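Local atomic coordinates of chitinase (Paenibacillus sp. FPU-7, PDB entry 5GZT), a protein that probably cleaves chitin and chitodextrins at random internal beta-1,4 linkages between N-acetylglucosamine units, as an endo-acting chitinase. Residues G934-A946 / I958-Y972. Numbering follows the deposited sequence.
Sequences GKYYELAIASAAA and IHQYLDYMSVMTYDY. With PO4 (phosphate ion), chain D.
Asp963 meets the Tyr936 ring at its edge, the carboxylate turned 66° from the ring plane, and Tyr936 OH donates to the syn lone pair of Asp963 OD2 at 2.9 Å. Lys935 CG lies over one face of the Tyr937 ring, offset toward the rim; at the edge, Tyr937 OH and Lys935 NZ bond O4 of a phosphate, probably from the crystallisation liquor. Glu938 stacks its carboxylate against that of Asp963, the planes 27° apart; a water donating to Glu938 OE2 and Asp963 OD2, together with His790 NE2 on Glu938 OE2, probably eases the repulsion. Glu938 OE1, at the edge of the Tyr964 ring, accepts a hydrogen bond from Tyr964 OH at 2.7 Å, on its syn side and tilted from the carboxylate plane. CG beside the backbone N (chi1 -70°) brings Asp963 OD1 back to Leu939 N, which donates at 3.0 Å on the anti side but well out of the carboxylate plane; Asp963 N independently reaches Leu939 O. With an alanine replacing Asp963, Tyr936 OH and Leu939 N would probably lose their acceptor, leaving the Tyr936 ring freer to shift.

Further along, Ser966 N binds Ile941 O, Ser943 N binds Ser966 O, and Met968 N binds Ser943 O. Ile941 CG1 packs on Leu962 CD1. Strands 938-943 and 964-967 are thus neighbouring parallel staves of the second family 18 TIM barrel.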
# COMPACT_ATOMS: atom_id res chain seq x y z
N GLY B 934 -17.27 5.81 62.80
CA GLY B 934 -17.18 7.27 62.55
C GLY B 934 -16.09 7.68 61.57
O GLY B 934 -15.45 8.71 61.77
N LYS B 935 -15.85 6.89 60.52
CA LYS B 935 -14.79 7.23 59.58
C LYS B 935 -14.91 6.46 58.26
O LYS B 935 -15.79 5.65 58.13
CB LYS B 935 -13.38 7.06 60.19
CG LYS B 935 -12.74 5.70 60.26
CD LYS B 935 -11.36 5.72 61.00
CE LYS B 935 -10.10 5.61 60.08
NZ LYS B 935 -8.85 4.82 60.58
N TYR B 936 -14.04 6.74 57.33
CA TYR B 936 -14.13 6.15 56.00
C TYR B 936 -12.93 5.24 55.89
O TYR B 936 -11.77 5.69 56.17
CB TYR B 936 -14.08 7.25 54.92
CG TYR B 936 -14.08 6.55 53.54
CD1 TYR B 936 -15.28 6.00 53.03
CD2 TYR B 936 -12.92 6.44 52.81
CE1 TYR B 936 -15.34 5.33 51.81
CE2 TYR B 936 -12.92 5.80 51.54
CZ TYR B 936 -14.12 5.22 51.07
OH TYR B 936 -14.12 4.59 49.90
N TYR B 937 -13.16 4.01 55.42
CA TYR B 937 -12.07 3.10 55.10
C TYR B 937 -11.97 2.87 53.58
O TYR B 937 -12.96 2.61 52.92
CB TYR B 937 -12.26 1.74 55.79
CG TYR B 937 -12.25 1.90 57.33
CD1 TYR B 937 -11.02 1.98 58.02
CD2 TYR B 937 -13.40 1.82 58.06
CE1 TYR B 937 -10.95 2.07 59.39
CE2 TYR B 937 -13.35 1.98 59.50
CZ TYR B 937 -12.11 2.06 60.15
OH TYR B 937 -12.00 2.23 61.57
N GLU B 938 -10.74 2.94 53.05
CA GLU B 938 -10.48 2.73 51.63
C GLU B 938 -10.39 1.27 51.34
O GLU B 938 -9.97 0.46 52.20
CB GLU B 938 -9.11 3.39 51.22
CG GLU B 938 -9.11 4.91 51.18
CD GLU B 938 -7.83 5.48 50.60
OE1 GLU B 938 -6.89 4.73 50.35
OE2 GLU B 938 -7.81 6.74 50.34
N LEU B 939 -10.72 0.94 50.12
CA LEU B 939 -10.45 -0.36 49.51
C LEU B 939 -9.78 -0.13 48.15
O LEU B 939 -10.33 0.61 47.33
CB LEU B 939 -11.75 -1.13 49.32
CG LEU B 939 -11.66 -2.51 48.66
CD1 LEU B 939 -10.90 -3.45 49.58
CD2 LEU B 939 -13.03 -3.11 48.41
N ALA B 940 -8.61 -0.74 47.90
CA ALA B 940 -7.94 -0.58 46.63
C ALA B 940 -7.40 -1.94 46.23
O ALA B 940 -7.47 -2.86 47.02
CB ALA B 940 -6.80 0.41 46.80
N ILE B 941 -6.92 -2.05 45.01
CA ILE B 941 -6.13 -3.18 44.59
C ILE B 941 -4.90 -2.70 43.89
O ILE B 941 -4.81 -1.51 43.52
CB ILE B 941 -6.84 -4.07 43.57
CG1 ILE B 941 -7.14 -3.29 42.26
CG2 ILE B 941 -8.15 -4.50 44.16
CD1 ILE B 941 -7.82 -4.23 41.22
N ALA B 942 -3.94 -3.60 43.79
CA ALA B 942 -2.85 -3.48 42.82
C ALA B 942 -3.18 -4.34 41.68
O ALA B 942 -3.63 -5.44 41.89
CB ALA B 942 -1.55 -3.95 43.38
N SER B 943 -2.92 -3.87 40.46
CA SER B 943 -3.31 -4.53 39.22
C SER B 943 -2.17 -4.51 38.19
O SER B 943 -1.19 -3.76 38.30
CB SER B 943 -4.59 -3.89 38.67
OG SER B 943 -4.40 -2.52 38.34
N ALA B 944 -2.27 -5.40 37.21
CA ALA B 944 -1.19 -5.67 36.27
C ALA B 944 -1.49 -5.10 34.87
O ALA B 944 -2.64 -4.75 34.52
CB ALA B 944 -0.85 -7.16 36.23
N ALA B 945 -0.44 -5.06 34.09
CA ALA B 945 -0.41 -4.40 32.75
C ALA B 945 -0.82 -5.29 31.60
O ALA B 945 -1.33 -4.79 30.61
CB ALA B 945 0.99 -3.84 32.49
N ALA B 946 -0.62 -6.61 31.72
CA ALA B 946 -0.75 -7.47 30.57
C ALA B 946 -2.17 -7.68 30.08
O ALA B 946 -3.15 -7.69 30.88
CB ALA B 946 -0.10 -8.82 30.84
N ILE B 958 -15.60 -3.79 38.62
CA ILE B 958 -15.02 -3.71 39.96
C ILE B 958 -14.70 -2.29 40.46
O ILE B 958 -14.61 -2.09 41.68
CB ILE B 958 -13.84 -4.59 40.15
CG1 ILE B 958 -12.71 -4.18 39.28
CG2 ILE B 958 -14.21 -6.06 39.91
CD1 ILE B 958 -11.50 -5.01 39.57
N HIS B 959 -14.52 -1.34 39.52
CA HIS B 959 -14.13 0.02 39.86
C HIS B 959 -15.02 0.69 40.78
O HIS B 959 -14.52 1.43 41.66
CB HIS B 959 -13.73 0.94 38.66
CG HIS B 959 -14.84 1.23 37.73
ND1 HIS B 959 -15.79 2.19 37.98
CD2 HIS B 959 -15.15 0.68 36.54
CE1 HIS B 959 -16.69 2.18 37.01
NE2 HIS B 959 -16.28 1.30 36.09
N GLN B 960 -16.30 0.37 40.72
CA GLN B 960 -17.25 0.93 41.65
C GLN B 960 -16.98 0.65 43.15
O GLN B 960 -17.40 1.41 43.93
CB GLN B 960 -18.70 0.43 41.40
CG GLN B 960 -18.83 -1.08 41.56
CD GLN B 960 -20.25 -1.60 41.12
OE1 GLN B 960 -20.38 -2.38 40.19
NE2 GLN B 960 -21.23 -1.16 41.75
N TYR B 961 -16.33 -0.46 43.48
CA TYR B 961 -16.03 -0.84 44.88
C TYR B 961 -14.72 -0.23 45.39
O TYR B 961 -14.44 -0.42 46.56
CB TYR B 961 -15.91 -2.38 44.88
CG TYR B 961 -17.19 -3.06 44.36
CD1 TYR B 961 -18.44 -2.75 44.88
CD2 TYR B 961 -17.14 -4.00 43.34
CE1 TYR B 961 -19.61 -3.36 44.40
CE2 TYR B 961 -18.33 -4.62 42.83
CZ TYR B 961 -19.52 -4.29 43.38
OH TYR B 961 -20.66 -4.92 42.89
N LEU B 962 -13.90 0.36 44.48
CA LEU B 962 -12.54 0.71 44.72
C LEU B 962 -12.31 2.19 44.83
O LEU B 962 -12.89 2.98 44.09
CB LEU B 962 -11.62 0.19 43.61
CG LEU B 962 -11.66 -1.38 43.54
CD1 LEU B 962 -10.78 -1.82 42.39
CD2 LEU B 962 -11.22 -2.03 44.80
N ASP B 963 -11.46 2.63 45.75
CA ASP B 963 -11.00 3.99 45.73
C ASP B 963 -10.08 4.25 44.54
O ASP B 963 -10.11 5.29 43.95
CB ASP B 963 -10.32 4.33 47.05
CG ASP B 963 -11.31 4.41 48.18
OD1 ASP B 963 -11.70 3.35 48.67
OD2 ASP B 963 -11.77 5.50 48.51
N TYR B 964 -9.24 3.29 44.18
CA TYR B 964 -8.38 3.39 43.01
C TYR B 964 -7.80 2.00 42.79
O TYR B 964 -7.87 1.11 43.73
CB TYR B 964 -7.24 4.47 43.21
CG TYR B 964 -6.64 4.40 44.61
CD1 TYR B 964 -5.59 3.57 44.88
CD2 TYR B 964 -7.15 5.09 45.66
CE1 TYR B 964 -5.10 3.41 46.16
CE2 TYR B 964 -6.61 4.99 46.93
CZ TYR B 964 -5.61 4.15 47.18
OH TYR B 964 -5.07 3.95 48.47
N MET B 965 -7.18 1.83 41.63
CA MET B 965 -6.34 0.67 41.26
C MET B 965 -4.93 1.19 41.14
O MET B 965 -4.74 2.15 40.38
CB MET B 965 -6.77 0.11 39.89
CG MET B 965 -8.23 -0.26 39.87
SD MET B 965 -8.59 -0.84 38.22
CE MET B 965 -10.33 -1.13 38.41
N SER B 966 -3.96 0.62 41.85
CA SER B 966 -2.56 0.98 41.74
C SER B 966 -2.00 0.13 40.62
O SER B 966 -1.83 -1.10 40.81
CB SER B 966 -1.82 0.75 43.07
OG SER B 966 -2.26 1.67 44.08
N VAL B 967 -1.89 0.71 39.39
CA VAL B 967 -1.56 -0.10 38.26
C VAL B 967 -0.02 -0.19 38.19
O VAL B 967 0.73 0.83 38.23
CB VAL B 967 -2.10 0.48 36.92
CG1 VAL B 967 -1.89 -0.50 35.74
CG2 VAL B 967 -3.56 0.80 37.08
N MET B 968 0.44 -1.44 38.08
CA MET B 968 1.86 -1.78 38.07
C MET B 968 2.41 -1.55 36.64
O MET B 968 2.62 -2.49 35.87
CB MET B 968 2.05 -3.25 38.59
CG MET B 968 1.73 -3.30 40.11
SD MET B 968 1.97 -4.99 40.78
CE MET B 968 0.65 -5.93 40.09
N THR B 969 2.62 -0.27 36.32
CA THR B 969 3.05 0.19 34.99
C THR B 969 4.60 0.08 34.99
O THR B 969 5.36 1.09 35.02
CB THR B 969 2.54 1.63 34.77
OG1 THR B 969 2.82 2.40 35.93
CG2 THR B 969 1.03 1.63 34.46
N TYR B 970 5.04 -1.18 35.09
CA TYR B 970 6.46 -1.54 35.19
C TYR B 970 6.62 -3.04 35.01
O TYR B 970 5.64 -3.71 34.74
CB TYR B 970 7.13 -0.93 36.40
CG TYR B 970 6.45 -1.19 37.73
CD1 TYR B 970 6.39 -2.49 38.28
CD2 TYR B 970 5.94 -0.16 38.47
CE1 TYR B 970 5.81 -2.72 39.54
CE2 TYR B 970 5.33 -0.39 39.69
CZ TYR B 970 5.26 -1.65 40.21
OH TYR B 970 4.69 -1.75 41.40
N ASP B 971 7.84 -3.59 35.03
CA ASP B 971 8.09 -5.00 34.71
C ASP B 971 7.57 -5.44 33.38
O ASP B 971 7.24 -6.62 33.19
CB ASP B 971 7.46 -5.95 35.74
CG ASP B 971 7.95 -5.73 37.15
OD1 ASP B 971 9.12 -5.39 37.36
OD2 ASP B 971 7.13 -5.91 38.10
N TYR B 972 7.50 -4.52 32.41
CA TYR B 972 7.03 -4.87 31.09
C TYR B 972 7.92 -5.87 30.30
O TYR B 972 7.45 -6.61 29.45
CB TYR B 972 6.88 -3.61 30.23
CG TYR B 972 5.97 -2.49 30.75
CD1 TYR B 972 4.75 -2.75 31.33
CD2 TYR B 972 6.29 -1.16 30.46
CE1 TYR B 972 3.95 -1.72 31.78
CE2 TYR B 972 5.50 -0.13 30.87
CZ TYR B 972 4.28 -0.43 31.50
OH TYR B 972 3.49 0.60 31.91
P PO4 D . -8.84 1.73 62.96
O1 PO4 D . -8.38 0.66 61.96
O2 PO4 D . -9.70 0.92 63.85
O3 PO4 D . -7.65 2.28 63.57
O4 PO4 D . -9.72 2.81 62.28
O HOH W 1 -9.63 7.62 48.72
O HOH W 2 2.06 -5.23 35.59